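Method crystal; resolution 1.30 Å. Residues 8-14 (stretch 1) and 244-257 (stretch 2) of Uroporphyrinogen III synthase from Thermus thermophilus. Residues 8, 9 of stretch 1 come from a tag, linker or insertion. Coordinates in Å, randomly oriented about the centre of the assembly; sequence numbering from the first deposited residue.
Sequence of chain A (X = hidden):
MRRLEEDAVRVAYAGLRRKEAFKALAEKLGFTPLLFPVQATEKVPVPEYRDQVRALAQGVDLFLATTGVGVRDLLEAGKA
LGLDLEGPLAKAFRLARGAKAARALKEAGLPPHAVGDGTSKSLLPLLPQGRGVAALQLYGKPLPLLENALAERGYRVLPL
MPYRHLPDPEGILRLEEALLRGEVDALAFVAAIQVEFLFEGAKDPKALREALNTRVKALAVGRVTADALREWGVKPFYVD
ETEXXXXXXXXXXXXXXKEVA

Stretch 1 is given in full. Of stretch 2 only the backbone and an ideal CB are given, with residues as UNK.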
# COMPACT_ATOMS: atom_id res chain seq x y z
N ALA A 8 -22.93 8.84 -19.30
CA ALA A 8 -21.58 8.23 -19.25
C ALA A 8 -21.40 7.39 -17.97
O ALA A 8 -22.04 7.65 -16.98
CB ALA A 8 -20.54 9.32 -19.27
N VAL A 9 -20.54 6.38 -18.05
CA VAL A 9 -20.24 5.54 -16.87
C VAL A 9 -19.38 6.41 -15.92
O VAL A 9 -18.41 7.08 -16.33
CB VAL A 9 -19.46 4.29 -17.32
CG1 VAL A 9 -18.95 3.52 -16.16
CG2 VAL A 9 -20.39 3.39 -18.17
N ARG A 10 -19.82 6.44 -14.69
CA ARG A 10 -19.22 7.27 -13.64
C ARG A 10 -18.25 6.38 -12.84
O ARG A 10 -18.68 5.40 -12.23
CB ARG A 10 -20.28 7.80 -12.69
CG ARG A 10 -21.18 8.94 -13.26
CD ARG A 10 -22.18 8.59 -14.24
NE ARG A 10 -23.12 9.72 -14.41
CZ ARG A 10 -24.15 10.05 -13.62
NH1 ARG A 10 -24.90 11.09 -13.95
NH2 ARG A 10 -24.44 9.40 -12.51
N VAL A 11 -16.99 6.77 -12.84
CA VAL A 11 -15.93 5.99 -12.19
C VAL A 11 -15.24 6.85 -11.15
O VAL A 11 -14.65 7.92 -11.43
CB VAL A 11 -14.89 5.51 -13.19
CG1 VAL A 11 -13.88 4.53 -12.49
CG2 VAL A 11 -15.57 4.79 -14.41
N ALA A 12 -15.34 6.42 -9.91
CA ALA A 12 -14.70 7.08 -8.76
C ALA A 12 -13.28 6.51 -8.58
O ALA A 12 -13.05 5.30 -8.90
CB ALA A 12 -15.49 6.84 -7.57
N TYR A 13 -12.36 7.30 -8.10
CA TYR A 13 -10.98 6.91 -7.87
C TYR A 13 -10.68 7.16 -6.41
O TYR A 13 -10.87 8.27 -5.91
CB TYR A 13 -10.10 7.77 -8.74
CG TYR A 13 -8.64 7.46 -8.73
CD1 TYR A 13 -7.72 8.36 -8.17
CD2 TYR A 13 -8.16 6.29 -9.29
CE1 TYR A 13 -6.35 8.06 -8.17
CE2 TYR A 13 -6.83 6.00 -9.30
CZ TYR A 13 -5.95 6.89 -8.74
OH TYR A 13 -4.60 6.57 -8.76
N ALA A 14 -10.22 6.12 -5.71
CA ALA A 14 -9.92 6.23 -4.26
C ALA A 14 -8.46 6.59 -4.00
O ALA A 14 -8.12 6.72 -2.82
CB ALA A 14 -10.28 4.89 -3.56
N UNK A 244 -0.86 0.41 -14.97
CA UNK A 244 -1.08 1.56 -15.87
C UNK A 244 -2.57 1.94 -15.76
O UNK A 244 -3.41 1.04 -15.90
CB UNK A 244 -0.69 1.23 -17.31
N UNK A 245 -2.89 3.21 -15.48
CA UNK A 245 -4.29 3.62 -15.32
C UNK A 245 -5.08 3.50 -16.64
O UNK A 245 -6.31 3.27 -16.67
CB UNK A 245 -4.35 5.06 -14.81
N UNK A 246 -4.35 3.52 -17.74
CA UNK A 246 -4.97 3.39 -19.03
C UNK A 246 -5.40 1.94 -19.18
O UNK A 246 -6.47 1.70 -19.79
CB UNK A 246 -4.03 3.82 -20.15
N UNK A 247 -4.62 1.00 -18.65
CA UNK A 247 -4.96 -0.40 -18.77
C UNK A 247 -6.19 -0.75 -17.91
O UNK A 247 -7.09 -1.53 -18.29
CB UNK A 247 -3.76 -1.26 -18.37
N UNK A 248 -6.20 -0.20 -16.70
CA UNK A 248 -7.27 -0.44 -15.77
C UNK A 248 -8.59 -0.02 -16.37
O UNK A 248 -9.58 -0.78 -16.43
CB UNK A 248 -7.02 0.30 -14.45
N UNK A 249 -8.58 1.20 -16.83
CA UNK A 249 -9.78 1.78 -17.39
C UNK A 249 -10.24 1.17 -18.67
O UNK A 249 -11.44 0.91 -18.85
CB UNK A 249 -9.57 3.28 -17.61
N UNK A 250 -9.28 0.85 -19.56
CA UNK A 250 -9.64 0.24 -20.80
C UNK A 250 -10.05 -1.19 -20.65
O UNK A 250 -10.99 -1.66 -21.32
CB UNK A 250 -8.48 0.34 -21.79
N UNK A 251 -9.37 -1.87 -19.76
CA UNK A 251 -9.73 -3.26 -19.50
C UNK A 251 -11.14 -3.33 -18.89
O UNK A 251 -11.98 -4.18 -19.25
CB UNK A 251 -8.71 -3.91 -18.57
N UNK A 252 -11.42 -2.39 -17.95
CA UNK A 252 -12.77 -2.31 -17.42
C UNK A 252 -13.82 -2.02 -18.50
O UNK A 252 -14.84 -2.66 -18.54
CB UNK A 252 -12.83 -1.23 -16.34
N UNK A 253 -13.55 -1.07 -19.35
CA UNK A 253 -14.49 -0.72 -20.43
C UNK A 253 -14.81 -1.93 -21.31
O UNK A 253 -16.01 -2.20 -21.59
CB UNK A 253 -13.91 0.41 -21.29
N UNK A 254 -13.80 -2.69 -21.67
CA UNK A 254 -14.04 -3.86 -22.49
C UNK A 254 -14.82 -4.93 -21.73
O UNK A 254 -15.74 -5.54 -22.25
CB UNK A 254 -12.71 -4.43 -22.99
N UNK A 255 -14.46 -5.17 -20.46
CA UNK A 255 -15.14 -6.16 -19.64
C UNK A 255 -16.59 -5.84 -19.45
O UNK A 255 -17.45 -6.71 -19.57
CB UNK A 255 -14.46 -6.28 -18.27
N UNK A 256 -16.86 -4.58 -19.25
CA UNK A 256 -18.20 -4.13 -19.06
C UNK A 256 -19.02 -4.38 -20.37
O UNK A 256 -20.12 -4.98 -20.40
CB UNK A 256 -18.20 -2.65 -18.66
N UNK A 257 -18.43 -4.00 -21.51
CA UNK A 257 -19.18 -4.18 -22.74
C UNK A 257 -19.37 -5.65 -23.13
O UNK A 257 -20.41 -6.02 -23.70
CB UNK A 257 -18.47 -3.44 -23.88

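Strand 10-13 and the helix that begins at 245 run roughly antiparallel, at 146°, with axes 12.0 Å apart at closest approach. That spacing is too wide for backbone contact, so side chains must fill it. From stretch 1, V9, V11 and Y13 point toward the helix, and they offer methyl groups and an aromatic ring; V9 comes from the expression tag.

Position 244 directly precedes the helix, and its CB meets nothing of stretch 1. A short polar residue that can cap free backbone NH groups would be the usual choice, though the open space also tolerates a long one. R244 occupies the N-cap position, and its carbonyl O accepts the helical bond from N of 248.

At 245 the CB points toward the Y13 ring but lies too far away to touch it. A branched or long apolar side chain could bridge the gap. L245 does so in the m, t rotamer, bringing its CD2 to 4.0 Å from Y13 CE2 in an oblique approach to the ring.

Positions 246 and 247 are out of reach of stretch 1. At 246 there is room for a CB and the angles are ordinary helical ones, so many residues would fit; the deposited one is G246. At 247 a small or polar residue would do, and S247 has its OG hydrogen-bonded elsewhere in the structure.

Position 248 points toward the strand, between the registers of V11 and Y13, and a medium or large apolar residue is a reasonable guess. L248 is found, yet the closest approach, L248 CD2 to Y13 CE2, is 5.6 Å, so no contact forms.

At 249, whose CA is nearest that of V11, the CB points sideways. A side chain must therefore reach back toward the strand, and a flexible apolar one is favoured, since V11 presents only methyls. L249 manages this: its CD2 lies 4.3 Å from V11 CG1.

Position 250 is out of reach of stretch 1, so a polar residue suits it; it is Q250. Position 251 has helical angles that any residue could adopt, but an ideal CB would lie only 2.9 Å from the carbonyl O of S247. G251 avoids that clash.

At 252 the CB points toward the strand, with V9 and V11 both ahead of it. A long aliphatic or aromatic side chain could touch both. F252, with chi1 t, places CE2 4.1 Å from V9 CG1, which sits at the ring edge, and 4.2 Å from V11 CG2. A single ring thus packs against two successive inward-facing valines.

Position 253 points sideways and 254 and 255 are out of reach, so polar or small residues fit. They are K253, whose NZ is hydrogen-bonded elsewhere, R254 and A255.

At 256 the CB again points toward stretch 1, where V9 CG2 offers an apolar surface; leucine, isoleucine or methionine would suit. L256, in the t, p rotamer, sets CD2 4.1 Å from V9 CG2. Position 257 reaches nothing of stretch 1, favours a polar residue, and is Q257.

Stretch 2 (244-257) RLGSLLQGFKRALQ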
# COMPACT_ATOMS: atom_id res chain seq x y z
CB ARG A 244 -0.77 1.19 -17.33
CG ARG A 244 0.71 0.79 -17.53
CD ARG A 244 1.09 0.92 -19.01
NE ARG A 244 0.36 -0.07 -19.81
CZ ARG A 244 0.59 -1.38 -19.75
NH1 ARG A 244 -0.12 -2.19 -20.49
NH2 ARG A 244 1.55 -1.85 -18.97
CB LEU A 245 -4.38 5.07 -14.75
CG LEU A 245 -4.03 5.16 -13.26
CD1 LEU A 245 -4.05 6.58 -12.84
CD2 LEU A 245 -5.00 4.34 -12.40
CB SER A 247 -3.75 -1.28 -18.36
OG SER A 247 -4.06 -2.65 -18.37
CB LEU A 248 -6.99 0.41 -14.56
CG LEU A 248 -8.16 0.54 -13.61
CD1 LEU A 248 -8.41 -0.84 -13.06
CD2 LEU A 248 -7.82 1.55 -12.49
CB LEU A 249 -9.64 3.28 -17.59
CG LEU A 249 -9.55 3.99 -16.23
CD1 LEU A 249 -9.07 5.46 -16.43
CD2 LEU A 249 -10.92 3.98 -15.57
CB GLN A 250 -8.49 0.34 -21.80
CG GLN A 250 -8.16 1.78 -21.99
CD GLN A 250 -7.14 1.92 -23.04
OE1 GLN A 250 -7.46 1.77 -24.23
NE2 GLN A 250 -5.89 2.18 -22.64
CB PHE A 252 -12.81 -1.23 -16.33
CG PHE A 252 -14.22 -0.91 -15.86
CD1 PHE A 252 -15.04 -1.89 -15.34
CD2 PHE A 252 -14.68 0.39 -15.93
CE1 PHE A 252 -16.29 -1.57 -14.88
CE2 PHE A 252 -15.99 0.72 -15.45
CZ PHE A 252 -16.77 -0.27 -14.93
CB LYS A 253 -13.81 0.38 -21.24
CG LYS A 253 -14.68 1.01 -22.29
CD LYS A 253 -13.88 2.22 -22.87
CE LYS A 253 -14.63 2.85 -24.00
NZ LYS A 253 -15.56 3.86 -23.46
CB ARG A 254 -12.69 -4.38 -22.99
CG ARG A 254 -12.85 -5.60 -23.88
CD ARG A 254 -11.48 -5.95 -24.41
NE ARG A 254 -11.52 -7.12 -25.30
CZ ARG A 254 -11.86 -7.05 -26.58
NH1 ARG A 254 -11.85 -8.20 -27.32
NH2 ARG A 254 -12.17 -5.90 -27.14
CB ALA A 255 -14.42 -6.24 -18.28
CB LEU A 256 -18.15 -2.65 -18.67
CG LEU A 256 -19.46 -1.99 -18.29
CD1 LEU A 256 -20.02 -2.68 -17.03
CD2 LEU A 256 -19.21 -0.54 -18.02
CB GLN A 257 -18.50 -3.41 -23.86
CG GLN A 257 -19.50 -3.28 -25.02
CD GLN A 257 -20.44 -2.11 -24.88
OE1 GLN A 257 -20.50 -1.24 -25.76
NE2 GLN A 257 -21.18 -2.05 -23.78
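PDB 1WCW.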